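Local coordinates for protein ribonuclease VapC (Klebsiella pneumoniae, PDB 7BY3) that probably acts as the toxin of a toxin-antitoxin pair, a magnesium-dependent endoribonuclease of the PIN-domain family, at residues G4-F8 with W30-I36; F8-I14 with T40-V44; D72-S77 with A95-L99; L102-R107 with G117-Y122. All blocks are in the same frame, centred on the assembly; numbering follows the deposited sequence.

Contact 1 of 4, residues G4-F8 with W30-I36; sequences GSALF and WPPQNAI
Two backbone hydrogen bonds join A35 to the 4-8 segment: A35 N gives to A6 O at 2.8 Å with a bent N-H...O angle of 141°, and F8 N gives to A35 O, also at 2.8 Å but much straighter. L7 sits between them as the bridge partner of A35, its CA turned to A35 O in a CA-H...O contact. This single bridge links the two parallel sheets of the PIN domain core.

The aromatic part is an offset edge-to-face pair. The F8 ring presents its edge to the face of the W30 indole, with planes 85° apart and F8 CZ 3.7 Å from W30 CD1. A6 CB lies over one face of the same indole, near its rim, while G4 O meets the indole edge in plane, 3.2 Å from W30 CE3. Apolar packing continues with L7, whose CG is anti to its backbone nitrogen (chi1 -177°); from there CD1 rests on A35 CB.

A water bridges the two segments by accepting from S5 OG and donating to P31 O and Q33 O.

Strand 6-8 also pairs with strand 103-105, and strand 35-37 with 65-67; helix 88-99 covers L7 through I93, T96 and A97.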
loop_
_atom_site.group_PDB
_atom_site.type_symbol
_atom_site.label_atom_id
_atom_site.label_comp_id
_atom_site.label_asym_id
_atom_site.label_seq_id
_atom_site.Cartn_x
_atom_site.Cartn_y
_atom_site.Cartn_z
ATOM N N GLY B 4 -7.184 -4.962 23.657
ATOM C CA GLY B 4 -8.397 -4.548 22.976
ATOM C C GLY B 4 -8.192 -3.311 22.124
ATOM O O GLY B 4 -9.022 -2.403 22.117
ATOM N N SER B 5 -7.073 -3.272 21.408
ATOM C CA SER B 5 -6.778 -2.154 20.522
ATOM C C SER B 5 -7.619 -2.237 19.253
ATOM O O SER B 5 -8.108 -3.308 18.890
ATOM C CB SER B 5 -5.290 -2.118 20.181
ATOM O OG SER B 5 -4.529 -1.692 21.297
ATOM N N ALA B 6 -7.779 -1.103 18.578
ATOM C CA ALA B 6 -8.724 -1.009 17.477
ATOM C C ALA B 6 -8.109 -0.501 16.174
ATOM O O ALA B 6 -7.320 0.444 16.167
ATOM C CB ALA B 6 -9.877 -0.115 17.882
ATOM N N LEU B 7 -8.486 -1.146 15.073
ATOM C CA LEU B 7 -8.197 -0.654 13.729
ATOM C C LEU B 7 -9.513 -0.309 13.043
ATOM O O LEU B 7 -10.397 -1.157 12.922
ATOM C CB LEU B 7 -7.423 -1.690 12.909
ATOM C CG LEU B 7 -7.006 -1.242 11.505
ATOM C CD1 LEU B 7 -5.589 -0.700 11.510
ATOM C CD2 LEU B 7 -7.145 -2.370 10.500
ATOM N N PHE B 8 -9.647 0.934 12.595
ATOM C CA PHE B 8 -10.908 1.401 12.028
ATOM C C PHE B 8 -10.889 1.447 10.505
ATOM O O PHE B 8 -9.984 2.018 9.899
ATOM C CB PHE B 8 -11.260 2.778 12.592
ATOM C CG PHE B 8 -11.794 2.734 13.995
ATOM C CD1 PHE B 8 -10.939 2.823 15.080
ATOM C CD2 PHE B 8 -13.150 2.588 14.227
ATOM C CE1 PHE B 8 -11.429 2.774 16.370
ATOM C CE2 PHE B 8 -13.644 2.539 15.514
ATOM C CZ PHE B 8 -12.783 2.633 16.587
ATOM N N TRP B 30 -13.555 2.495 21.883
ATOM C CA TRP B 30 -12.273 1.810 21.967
ATOM C C TRP B 30 -11.185 2.720 22.526
ATOM O O TRP B 30 -11.207 3.930 22.301
ATOM C CB TRP B 30 -11.878 1.280 20.589
ATOM C CG TRP B 30 -12.869 0.300 20.045
ATOM C CD1 TRP B 30 -14.016 0.587 19.366
ATOM C CD2 TRP B 30 -12.809 -1.126 20.146
ATOM N NE1 TRP B 30 -14.672 -0.572 19.034
ATOM C CE2 TRP B 30 -13.951 -1.639 19.502
ATOM C CE3 TRP B 30 -11.898 -2.020 20.715
ATOM C CZ2 TRP B 30 -14.206 -3.004 19.411
ATOM C CZ3 TRP B 30 -12.154 -3.375 20.624
ATOM C CH2 TRP B 30 -13.298 -3.853 19.977
ATOM N N PRO B 31 -10.234 2.143 23.277
ATOM C CA PRO B 31 -9.160 2.952 23.864
ATOM C C PRO B 31 -8.167 3.483 22.832
ATOM O O PRO B 31 -7.697 2.721 21.987
ATOM C CB PRO B 31 -8.473 1.972 24.818
ATOM C CG PRO B 31 -8.715 0.635 24.208
ATOM C CD PRO B 31 -10.088 0.713 23.602
ATOM N N PRO B 32 -7.840 4.781 22.909
ATOM C CA PRO B 32 -6.745 5.363 22.128
ATOM C C PRO B 32 -5.412 4.818 22.629
ATOM O O PRO B 32 -5.347 4.428 23.794
ATOM C CB PRO B 32 -6.876 6.865 22.400
ATOM C CG PRO B 32 -7.584 6.948 23.710
ATOM C CD PRO B 32 -8.535 5.791 23.724
ATOM N N GLN B 33 -4.376 4.775 21.796
ATOM C CA GLN B 33 -4.412 5.232 20.412
ATOM C C GLN B 33 -4.936 4.140 19.488
ATOM O O GLN B 33 -4.471 3.003 19.538
ATOM C CB GLN B 33 -3.008 5.666 19.979
ATOM C CG GLN B 33 -2.876 6.148 18.545
ATOM C CD GLN B 33 -1.423 6.348 18.139
ATOM O OE1 GLN B 33 -0.587 5.464 18.327
ATOM N NE2 GLN B 33 -1.116 7.517 17.592
ATOM N N ASN B 34 -5.905 4.483 18.648
ATOM C CA ASN B 34 -6.427 3.520 17.690
ATOM C C ASN B 34 -5.711 3.651 16.354
ATOM O O ASN B 34 -4.884 4.544 16.172
ATOM C CB ASN B 34 -7.932 3.697 17.518
ATOM C CG ASN B 34 -8.708 3.263 18.744
ATOM O OD1 ASN B 34 -8.397 2.242 19.360
ATOM N ND2 ASN B 34 -9.717 4.043 19.113
ATOM N N ALA B 35 -6.039 2.775 15.413
ATOM C CA ALA B 35 -5.243 2.673 14.199
ATOM C C ALA B 35 -6.063 2.671 12.918
ATOM O O ALA B 35 -7.239 2.315 12.911
ATOM C CB ALA B 35 -4.380 1.419 14.258
ATOM N N ILE B 36 -5.415 3.089 11.834
ATOM C CA ILE B 36 -5.950 2.948 10.486
ATOM C C ILE B 36 -4.827 2.539 9.539
ATOM O O ILE B 36 -3.655 2.792 9.808
ATOM C CB ILE B 36 -6.600 4.248 9.965
ATOM C CG1 ILE B 36 -5.620 5.418 10.060
ATOM C CG2 ILE B 36 -7.881 4.558 10.721
ATOM C CD1 ILE B 36 -6.101 6.663 9.353
HETATM O O HOH W 1 -5.565 1.125 21.760
#

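Contact 2 of 4, residues F8-I14 with T40-V44; sequences FDTNILI and TWMEV
T10 and T40 point past one another and meet through their hydroxyls, T10 OG1 to T40 OG1 at 2.9 Å, a hydrogen bond in which either may be the donor. In both threonines OG1 lies beside the residue's own backbone nitrogen and CG2 beside the carbonyl carbon (chi1 -50° in T10, -67° in T40). The methyls meet other residues: T10 CG2 lies across the E43 chain, 3.8 Å from E43 CB, and T40 CG2 packs 3.6 Å from L13 CD1. L13 in turn crosses V44 nearly perpendicularly, with V44 CG2 4.0 Å from L13 CD1, and I14 CD1 reaches the same methyl. Helices 10-14 and 40-44 cross at -39°, their axes 9.7 Å apart.

D9, a predicted magnesium ligand of this PIN domain, precedes the first helix at the N-cap position without a side-chain capping bond. Its OD1 accepts from T10 N, the adjacent residue, and its OD2 is held by T106 OG1 among others. A water donates to F8 O and also hydrogen-bonds T40 OG1, so the buried T40 hydroxyl has two partners. The E43 carboxylate is unevenly served: OE1 is buried with no partner in the model, whereas OE2 is tied to a basic side chain of another protein's chain by a salt bridge.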
loop_
_atom_site.group_PDB
_atom_site.type_symbol
_atom_site.label_atom_id
_atom_site.label_comp_id
_atom_site.label_asym_id
_atom_site.label_seq_id
_atom_site.Cartn_x
_atom_site.Cartn_y
_atom_site.Cartn_z
ATOM N N PHE B 8 -9.647 0.934 12.595
ATOM C CA PHE B 8 -10.908 1.401 12.028
ATOM C C PHE B 8 -10.889 1.447 10.505
ATOM O O PHE B 8 -9.984 2.018 9.899
ATOM C CB PHE B 8 -11.260 2.778 12.592
ATOM C CG PHE B 8 -11.794 2.734 13.995
ATOM C CD1 PHE B 8 -10.939 2.823 15.080
ATOM C CD2 PHE B 8 -13.150 2.588 14.227
ATOM C CE1 PHE B 8 -11.429 2.774 16.370
ATOM C CE2 PHE B 8 -13.644 2.539 15.514
ATOM C CZ PHE B 8 -12.783 2.633 16.587
ATOM N N ASP B 9 -11.903 0.837 9.898
ATOM C CA ASP B 9 -12.044 0.805 8.447
ATOM C C ASP B 9 -12.473 2.171 7.920
ATOM O O ASP B 9 -12.983 3.005 8.669
ATOM C CB ASP B 9 -13.049 -0.274 8.034
ATOM C CG ASP B 9 -12.933 -0.656 6.568
ATOM O OD1 ASP B 9 -12.023 -0.140 5.885
ATOM O OD2 ASP B 9 -13.747 -1.481 6.102
ATOM N N THR B 10 -12.251 2.388 6.628
ATOM C CA THR B 10 -12.473 3.683 5.989
ATOM C C THR B 10 -13.887 4.238 6.178
ATOM O O THR B 10 -14.061 5.434 6.411
ATOM C CB THR B 10 -12.178 3.600 4.475
ATOM O OG1 THR B 10 -10.896 2.993 4.268
ATOM C CG2 THR B 10 -12.187 4.984 3.847
ATOM N N ASN B 11 -14.891 3.369 6.085
ATOM C CA ASN B 11 -16.285 3.806 6.131
ATOM C C ASN B 11 -16.673 4.484 7.447
ATOM O O ASN B 11 -17.582 5.315 7.480
ATOM C CB ASN B 11 -17.221 2.621 5.862
ATOM C CG ASN B 11 -16.959 1.442 6.784
ATOM O OD1 ASN B 11 -16.247 0.504 6.426
ATOM N ND2 ASN B 11 -17.538 1.485 7.977
ATOM N N ILE B 12 -15.985 4.132 8.528
ATOM C CA ILE B 12 -16.279 4.710 9.834
ATOM C C ILE B 12 -15.737 6.128 9.942
ATOM O O ILE B 12 -16.424 7.027 10.430
ATOM C CB ILE B 12 -15.702 3.853 10.967
ATOM C CG1 ILE B 12 -16.375 2.484 10.971
ATOM C CG2 ILE B 12 -15.897 4.535 12.311
ATOM C CD1 ILE B 12 -15.923 1.604 12.086
ATOM N N LEU B 13 -14.505 6.326 9.482
ATOM C CA LEU B 13 -13.901 7.654 9.465
ATOM C C LEU B 13 -14.709 8.603 8.585
ATOM O O LEU B 13 -14.953 9.751 8.958
ATOM C CB LEU B 13 -12.452 7.584 8.979
ATOM C CG LEU B 13 -11.398 7.110 9.982
ATOM C CD1 LEU B 13 -10.022 7.167 9.355
ATOM C CD2 LEU B 13 -11.434 7.954 11.239
ATOM N N ILE B 14 -15.124 8.115 7.419
ATOM C CA ILE B 14 -15.968 8.884 6.511
ATOM C C ILE B 14 -17.269 9.288 7.196
ATOM O O ILE B 14 -17.695 10.440 7.108
ATOM C CB ILE B 14 -16.289 8.088 5.229
ATOM C CG1 ILE B 14 -15.016 7.855 4.416
ATOM C CG2 ILE B 14 -17.314 8.825 4.381
ATOM C CD1 ILE B 14 -14.345 9.132 3.961
ATOM N N THR B 40 -6.605 3.546 4.179
ATOM C CA THR B 40 -7.694 4.351 4.713
ATOM C C THR B 40 -7.328 5.834 4.713
ATOM O O THR B 40 -8.153 6.678 4.369
ATOM C CB THR B 40 -8.073 3.904 6.139
ATOM O OG1 THR B 40 -8.641 2.589 6.090
ATOM C CG2 THR B 40 -9.086 4.852 6.752
ATOM N N TRP B 41 -6.086 6.142 5.083
ATOM C CA TRP B 41 -5.603 7.521 5.090
ATOM C C TRP B 41 -5.787 8.172 3.720
ATOM O O TRP B 41 -6.269 9.296 3.623
ATOM C CB TRP B 41 -4.128 7.579 5.507
ATOM C CG TRP B 41 -3.620 8.978 5.772
ATOM C CD1 TRP B 41 -3.597 9.624 6.973
ATOM C CD2 TRP B 41 -3.068 9.886 4.813
ATOM N NE1 TRP B 41 -3.065 10.882 6.824
ATOM C CE2 TRP B 41 -2.732 11.072 5.509
ATOM C CE3 TRP B 41 -2.822 9.827 3.439
ATOM C CZ2 TRP B 41 -2.166 12.176 4.874
ATOM C CZ3 TRP B 41 -2.260 10.925 2.808
ATOM C CH2 TRP B 41 -1.939 12.084 3.527
ATOM N N MET B 42 -5.423 7.449 2.665
ATOM C CA MET B 42 -5.524 7.963 1.302
ATOM C C MET B 42 -6.970 8.182 0.859
ATOM O O MET B 42 -7.293 9.212 0.269
ATOM C CB MET B 42 -4.825 7.016 0.323
ATOM C CG MET B 42 -3.315 6.971 0.475
ATOM S SD MET B 42 -2.511 6.035 -0.836
ATOM C CE MET B 42 -2.351 4.434 -0.058
ATOM N N GLU B 43 -7.836 7.213 1.143
ATOM C CA GLU B 43 -9.234 7.299 0.727
ATOM C C GLU B 43 -9.999 8.375 1.491
ATOM O O GLU B 43 -10.970 8.929 0.981
ATOM C CB GLU B 43 -9.938 5.948 0.894
ATOM C CG GLU B 43 -9.460 4.873 -0.069
ATOM C CD GLU B 43 -10.483 3.766 -0.266
ATOM O OE1 GLU B 43 -11.686 4.022 -0.045
ATOM O OE2 GLU B 43 -10.087 2.645 -0.648
ATOM N N VAL B 44 -9.568 8.667 2.713
ATOM C CA VAL B 44 -10.170 9.752 3.480
ATOM C C VAL B 44 -9.685 11.101 2.946
ATOM O O VAL B 44 -10.460 12.052 2.840
ATOM C CB VAL B 44 -9.852 9.632 4.987
ATOM C CG1 VAL B 44 -10.328 10.864 5.736
ATOM C CG2 VAL B 44 -10.504 8.384 5.564
HETATM O O HOH W 2 -7.773 0.895 8.241
#

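Contact 3 of 4, residues D72-S77 with A95-L99; sequences DIAERS and ATAQL
A95 opens the contact by pressing its CB into the surface of helix 71-83. That methyl lies 3.3 Å from S77 OG and also touches I73 O and R76 CG, a close fit in keeping with the 5.3 Å between the CA atoms of S77 and A95. S77 OG and I73 O, both near the methyl, are linked by a hydrogen bond whose modelled length is too short to trust in detail.

T96 comes next, its OG1 packed against I73 CG2 at 3.7 Å; the hydroxyl is hydrogen-bonded to I92 O within its own helix. This is helix-helix packing within the PIN domain: helices 72-77 and 95-99 cross steeply, at 113°, with axes 9.0 Å apart, and L7 of strand 6-8 packs on T96 as well.

Q98 then meets the R76 side chain at about a right angle. R76 starts with CG anti to its backbone nitrogen (chi1 178°) and bends at chi2 and chi3, which brings NH1 to Q98 OE1 in a hydrogen bond whose modelled 2.4 Å is too short, so its exact geometry is doubtful. The oxygen lies at the guanidinium edge, with the amide plane turned 63° from that of the guanidinium.

L99 ends the segment by dividing its two methyls. CD2 lies over one face of the R76 guanidinium, offset toward the rim, whereas CD1 touches I73 CG1 at 3.7 Å and D72 O at 3.3 Å.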
loop_
_atom_site.group_PDB
_atom_site.type_symbol
_atom_site.label_atom_id
_atom_site.label_comp_id
_atom_site.label_asym_id
_atom_site.label_seq_id
_atom_site.Cartn_x
_atom_site.Cartn_y
_atom_site.Cartn_z
ATOM N N ASP B 72 5.156 -8.126 4.438
ATOM C CA ASP B 72 4.401 -9.224 5.039
ATOM C C ASP B 72 2.981 -8.855 5.472
ATOM O O ASP B 72 2.242 -9.707 5.961
ATOM C CB ASP B 72 5.172 -9.823 6.213
ATOM C CG ASP B 72 6.065 -10.976 5.785
ATOM O OD1 ASP B 72 6.601 -10.929 4.656
ATOM O OD2 ASP B 72 6.219 -11.938 6.566
ATOM N N ILE B 73 2.593 -7.598 5.289
ATOM C CA ILE B 73 1.172 -7.269 5.275
ATOM C C ILE B 73 0.662 -7.698 3.911
ATOM O O ILE B 73 -0.412 -8.286 3.783
ATOM C CB ILE B 73 0.893 -5.772 5.514
ATOM C CG1 ILE B 73 0.954 -5.455 7.008
ATOM C CG2 ILE B 73 -0.473 -5.384 4.969
ATOM C CD1 ILE B 73 1.037 -3.981 7.312
ATOM N N ALA B 74 1.471 -7.415 2.895
ATOM C CA ALA B 74 1.197 -7.848 1.535
ATOM C C ALA B 74 1.124 -9.366 1.460
ATOM O O ALA B 74 0.295 -9.919 0.741
ATOM C CB ALA B 74 2.261 -7.319 0.588
ATOM N N GLU B 75 1.996 -10.032 2.209
ATOM C CA GLU B 75 2.027 -11.490 2.245
ATOM C C GLU B 75 0.712 -12.054 2.772
ATOM O O GLU B 75 0.116 -12.944 2.166
ATOM C CB GLU B 75 3.186 -11.980 3.113
ATOM C CG GLU B 75 3.746 -13.318 2.691
ATOM C CD GLU B 75 4.453 -13.238 1.360
ATOM O OE1 GLU B 75 5.478 -12.533 1.277
ATOM O OE2 GLU B 75 3.978 -13.869 0.394
ATOM N N ARG B 76 0.270 -11.528 3.908
ATOM C CA ARG B 76 -0.985 -11.948 4.516
ATOM C C ARG B 76 -2.170 -11.547 3.645
ATOM O O ARG B 76 -3.162 -12.271 3.560
ATOM C CB ARG B 76 -1.125 -11.342 5.914
ATOM C CG ARG B 76 -2.432 -11.676 6.613
ATOM C CD ARG B 76 -2.562 -13.166 6.869
ATOM N NE ARG B 76 -1.508 -13.657 7.749
ATOM C CZ ARG B 76 -1.522 -13.534 9.072
ATOM N NH1 ARG B 76 -2.538 -12.934 9.678
ATOM N NH2 ARG B 76 -0.516 -14.011 9.790
ATOM N N SER B 77 -2.053 -10.393 2.995
ATOM C CA SER B 77 -3.133 -9.847 2.179
ATOM C C SER B 77 -3.506 -10.769 1.023
ATOM O O SER B 77 -4.686 -10.972 0.742
ATOM C CB SER B 77 -2.744 -8.471 1.640
ATOM O OG SER B 77 -2.530 -7.558 2.701
ATOM N N ALA B 95 -5.488 -7.718 6.851
ATOM C CA ALA B 95 -4.136 -8.218 7.094
ATOM C C ALA B 95 -3.398 -7.332 8.087
ATOM O O ALA B 95 -2.654 -7.816 8.939
ATOM C CB ALA B 95 -3.362 -8.308 5.792
ATOM N N THR B 96 -3.612 -6.028 7.961
ATOM C CA THR B 96 -3.005 -5.055 8.855
ATOM C C THR B 96 -3.489 -5.259 10.289
ATOM O O THR B 96 -2.703 -5.195 11.235
ATOM C CB THR B 96 -3.315 -3.617 8.394
ATOM O OG1 THR B 96 -2.719 -3.390 7.111
ATOM C CG2 THR B 96 -2.771 -2.602 9.382
ATOM N N ALA B 97 -4.782 -5.523 10.442
ATOM C CA ALA B 97 -5.371 -5.745 11.759
ATOM C C ALA B 97 -4.822 -7.010 12.409
ATOM O O ALA B 97 -4.437 -6.998 13.578
ATOM C CB ALA B 97 -6.886 -5.819 11.656
ATOM N N GLN B 98 -4.791 -8.098 11.645
ATOM C CA GLN B 98 -4.311 -9.382 12.144
ATOM C C GLN B 98 -2.869 -9.316 12.631
ATOM O O GLN B 98 -2.563 -9.752 13.740
ATOM C CB GLN B 98 -4.425 -10.458 11.062
ATOM C CG GLN B 98 -5.841 -10.822 10.678
ATOM C CD GLN B 98 -5.904 -12.113 9.893
ATOM O OE1 GLN B 98 -4.883 -12.614 9.424
ATOM N NE2 GLN B 98 -7.102 -12.660 9.748
ATOM N N LEU B 99 -1.992 -8.775 11.792
ATOM C CA LEU B 99 -0.568 -8.722 12.099
ATOM C C LEU B 99 -0.299 -7.962 13.393
ATOM O O LEU B 99 0.564 -8.345 14.182
ATOM C CB LEU B 99 0.200 -8.075 10.944
ATOM C CG LEU B 99 0.347 -8.884 9.651
ATOM C CD1 LEU B 99 1.624 -8.498 8.928
ATOM C CD2 LEU B 99 0.315 -10.380 9.922
#

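Contact 4 of 4, residues L102-R107 with G117-Y122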
loop_
_atom_site.group_PDB
_atom_site.type_symbol
_atom_site.label_atom_id
_atom_site.label_comp_id
_atom_site.label_asym_id
_atom_site.label_seq_id
_atom_site.Cartn_x
_atom_site.Cartn_y
_atom_site.Cartn_z
ATOM N N LEU B 102 -5.163 -6.287 16.108
ATOM C CA LEU B 102 -6.188 -5.281 16.344
ATOM C C LEU B 102 -7.555 -5.788 15.913
ATOM O O LEU B 102 -7.668 -6.570 14.971
ATOM C CB LEU B 102 -5.857 -3.987 15.599
ATOM C CG LEU B 102 -4.408 -3.505 15.655
ATOM C CD1 LEU B 102 -4.247 -2.236 14.839
ATOM C CD2 LEU B 102 -3.980 -3.279 17.089
ATOM N N GLU B 103 -8.595 -5.346 16.610
ATOM C CA GLU B 103 -9.953 -5.628 16.183
ATOM C C GLU B 103 -10.266 -4.771 14.969
ATOM O O GLU B 103 -9.986 -3.575 14.963
ATOM C CB GLU B 103 -10.953 -5.351 17.305
ATOM C CG GLU B 103 -12.370 -5.801 16.995
ATOM C CD GLU B 103 -12.560 -7.292 17.191
ATOM O OE1 GLU B 103 -11.806 -7.886 17.989
ATOM O OE2 GLU B 103 -13.460 -7.872 16.551
ATOM N N LEU B 104 -10.832 -5.382 13.933
ATOM C CA LEU B 104 -11.234 -4.627 12.756
ATOM C C LEU B 104 -12.674 -4.167 12.915
ATOM O O LEU B 104 -13.591 -4.981 12.990
ATOM C CB LEU B 104 -11.075 -5.462 11.483
ATOM C CG LEU B 104 -11.471 -4.760 10.181
ATOM C CD1 LEU B 104 -10.761 -3.422 10.052
ATOM C CD2 LEU B 104 -11.178 -5.641 8.980
ATOM N N ILE B 105 -12.868 -2.857 12.978
ATOM C CA ILE B 105 -14.206 -2.309 13.119
ATOM C C ILE B 105 -14.639 -1.732 11.784
ATOM O O ILE B 105 -14.017 -0.809 11.259
ATOM C CB ILE B 105 -14.281 -1.233 14.217
ATOM C CG1 ILE B 105 -13.606 -1.726 15.492
ATOM C CG2 ILE B 105 -15.717 -0.897 14.537
ATOM C CD1 ILE B 105 -12.209 -1.232 15.649
ATOM N N THR B 106 -15.701 -2.302 11.232
ATOM C CA THR B 106 -16.182 -1.929 9.913
ATOM C C THR B 106 -17.692 -2.082 9.843
ATOM O O THR B 106 -18.275 -2.903 10.548
ATOM C CB THR B 106 -15.526 -2.787 8.811
ATOM O OG1 THR B 106 -16.105 -2.468 7.540
ATOM C CG2 THR B 106 -15.725 -4.268 9.097
ATOM N N ARG B 107 -18.325 -1.283 8.994
ATOM C CA ARG B 107 -19.756 -1.418 8.768
ATOM C C ARG B 107 -20.060 -2.484 7.728
ATOM O O ARG B 107 -21.225 -2.762 7.448
ATOM C CB ARG B 107 -20.364 -0.092 8.320
ATOM C CG ARG B 107 -21.224 0.581 9.365
ATOM C CD ARG B 107 -21.957 1.771 8.779
ATOM N NE ARG B 107 -21.051 2.889 8.547
ATOM C CZ ARG B 107 -20.523 3.182 7.367
ATOM N NH1 ARG B 107 -19.705 4.211 7.238
ATOM N NH2 ARG B 107 -20.825 2.450 6.315
ATOM N N GLY B 117 -12.150 -11.583 14.724
ATOM C CA GLY B 117 -11.463 -10.337 15.013
ATOM C C GLY B 117 -12.045 -9.130 14.303
ATOM O O GLY B 117 -11.389 -8.098 14.192
ATOM N N VAL B 118 -13.279 -9.256 13.828
ATOM C CA VAL B 118 -13.960 -8.154 13.155
ATOM C C VAL B 118 -15.261 -7.791 13.877
ATOM O O VAL B 118 -16.050 -8.669 14.217
ATOM C CB VAL B 118 -14.278 -8.498 11.685
ATOM C CG1 VAL B 118 -14.906 -7.306 10.984
ATOM C CG2 VAL B 118 -13.022 -8.951 10.955
ATOM N N VAL B 119 -15.483 -6.501 14.106
ATOM C CA VAL B 119 -16.677 -6.042 14.813
ATOM C C VAL B 119 -17.548 -5.145 13.938
ATOM O O VAL B 119 -17.052 -4.188 13.349
ATOM C CB VAL B 119 -16.295 -5.276 16.105
ATOM C CG1 VAL B 119 -17.408 -4.342 16.537
ATOM C CG2 VAL B 119 -15.976 -6.248 17.220
ATOM N N THR B 120 -18.839 -5.449 13.838
ATOM C CA THR B 120 -19.740 -4.530 13.157
ATOM C C THR B 120 -20.434 -3.633 14.197
ATOM O O THR B 120 -21.292 -4.078 14.957
ATOM C CB THR B 120 -20.763 -5.287 12.265
ATOM O OG1 THR B 120 -21.635 -4.350 11.622
ATOM C CG2 THR B 120 -21.575 -6.308 13.056
ATOM N N PRO B 121 -20.007 -2.360 14.264
ATOM C CA PRO B 121 -20.529 -1.416 15.260
ATOM C C PRO B 121 -21.975 -0.965 15.035
ATOM O O PRO B 121 -22.749 -0.968 15.990
ATOM C CB PRO B 121 -19.572 -0.226 15.133
ATOM C CG PRO B 121 -19.096 -0.285 13.731
ATOM C CD PRO B 121 -19.015 -1.736 13.376
ATOM N N TYR B 122 -22.346 -0.624 13.804
ATOM C CA TYR B 122 -23.659 -0.025 13.560
ATOM C C TYR B 122 -24.167 -0.238 12.130
ATOM O O TYR B 122 -23.538 -0.934 11.336
ATOM C CB TYR B 122 -23.635 1.475 13.902
ATOM C CG TYR B 122 -22.557 2.292 13.216
ATOM C CD1 TYR B 122 -22.838 3.039 12.083
ATOM C CD2 TYR B 122 -21.265 2.335 13.720
ATOM C CE1 TYR B 122 -21.859 3.794 11.467
ATOM C CE2 TYR B 122 -20.277 3.079 13.103
ATOM C CZ TYR B 122 -20.580 3.806 11.976
ATOM O OH TYR B 122 -19.604 4.552 11.362
HETATM O O HOH W 3 -9.011 -8.713 13.271
#
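R107 CG lies over one face of the Y122 ring in a CH-pi contact, 4.1 Å from the ring centroid and offset toward the rim, while Y122 CE1 in turn sits at the edge of the R107 guanidinium, near its plane. The pair stands just beyond the strands of a beta-alpha-beta unit, in which helix 109-112 connects two parallel strands, 103-105 and 118-119. The two flat groups are inclined at 57°. Y122 CG stands between its backbone nitrogen and carbonyl carbon (chi1 54°), and from there the ring reaches R107. Outside the contact D15 takes both polar ends, forming a salt bridge with R107 NH1 and a hydrogen bond with Y122 OH.

Three backbone hydrogen bonds hold the strands: L104 N to G117 O, in the carbonyl plane; V119 N to L104 O at 2.7 Å; and T106 N to V119 O at 3.1 Å. A water donates to L102 O and G117 O beyond the first of these.

L104 and V118 share one face of the sheet, with L104 CB 4.0 Å from V118 CG2, and T106 CG2 packs on V118 CG1 nearby. I105 and V119 share the other face, where I105 CG2 extends to P121 CG at 3.5 Å. At the start of the strand the E103 chain bends at chi2 and crosses V119 at about a right angle, with E103 OE2 3.1 Å from V119 CG2.

How the contacts relate
Contacts 1 and 2 are buried, while contacts 3 and 4 are partly open to solvent. F8 belongs to both contact 1 and contact 2, whose segments alternate along the chain, and I36 CG2 packs on L13 CD1 between them. Contacts 1 and 4 meet in one parallel sheet, where strand 6-8 neighbours 103-105, and both rely on backbone bonds. The helical contacts 2 and 3 depend instead on side chains: a hydroxyl pair among methyls in the deeper one, an arginine-glutamine bond at the more open one. Their centres are 18 Å apart, yet both touch the second subunit. Contacts 2 and 4 border the predicted metal site.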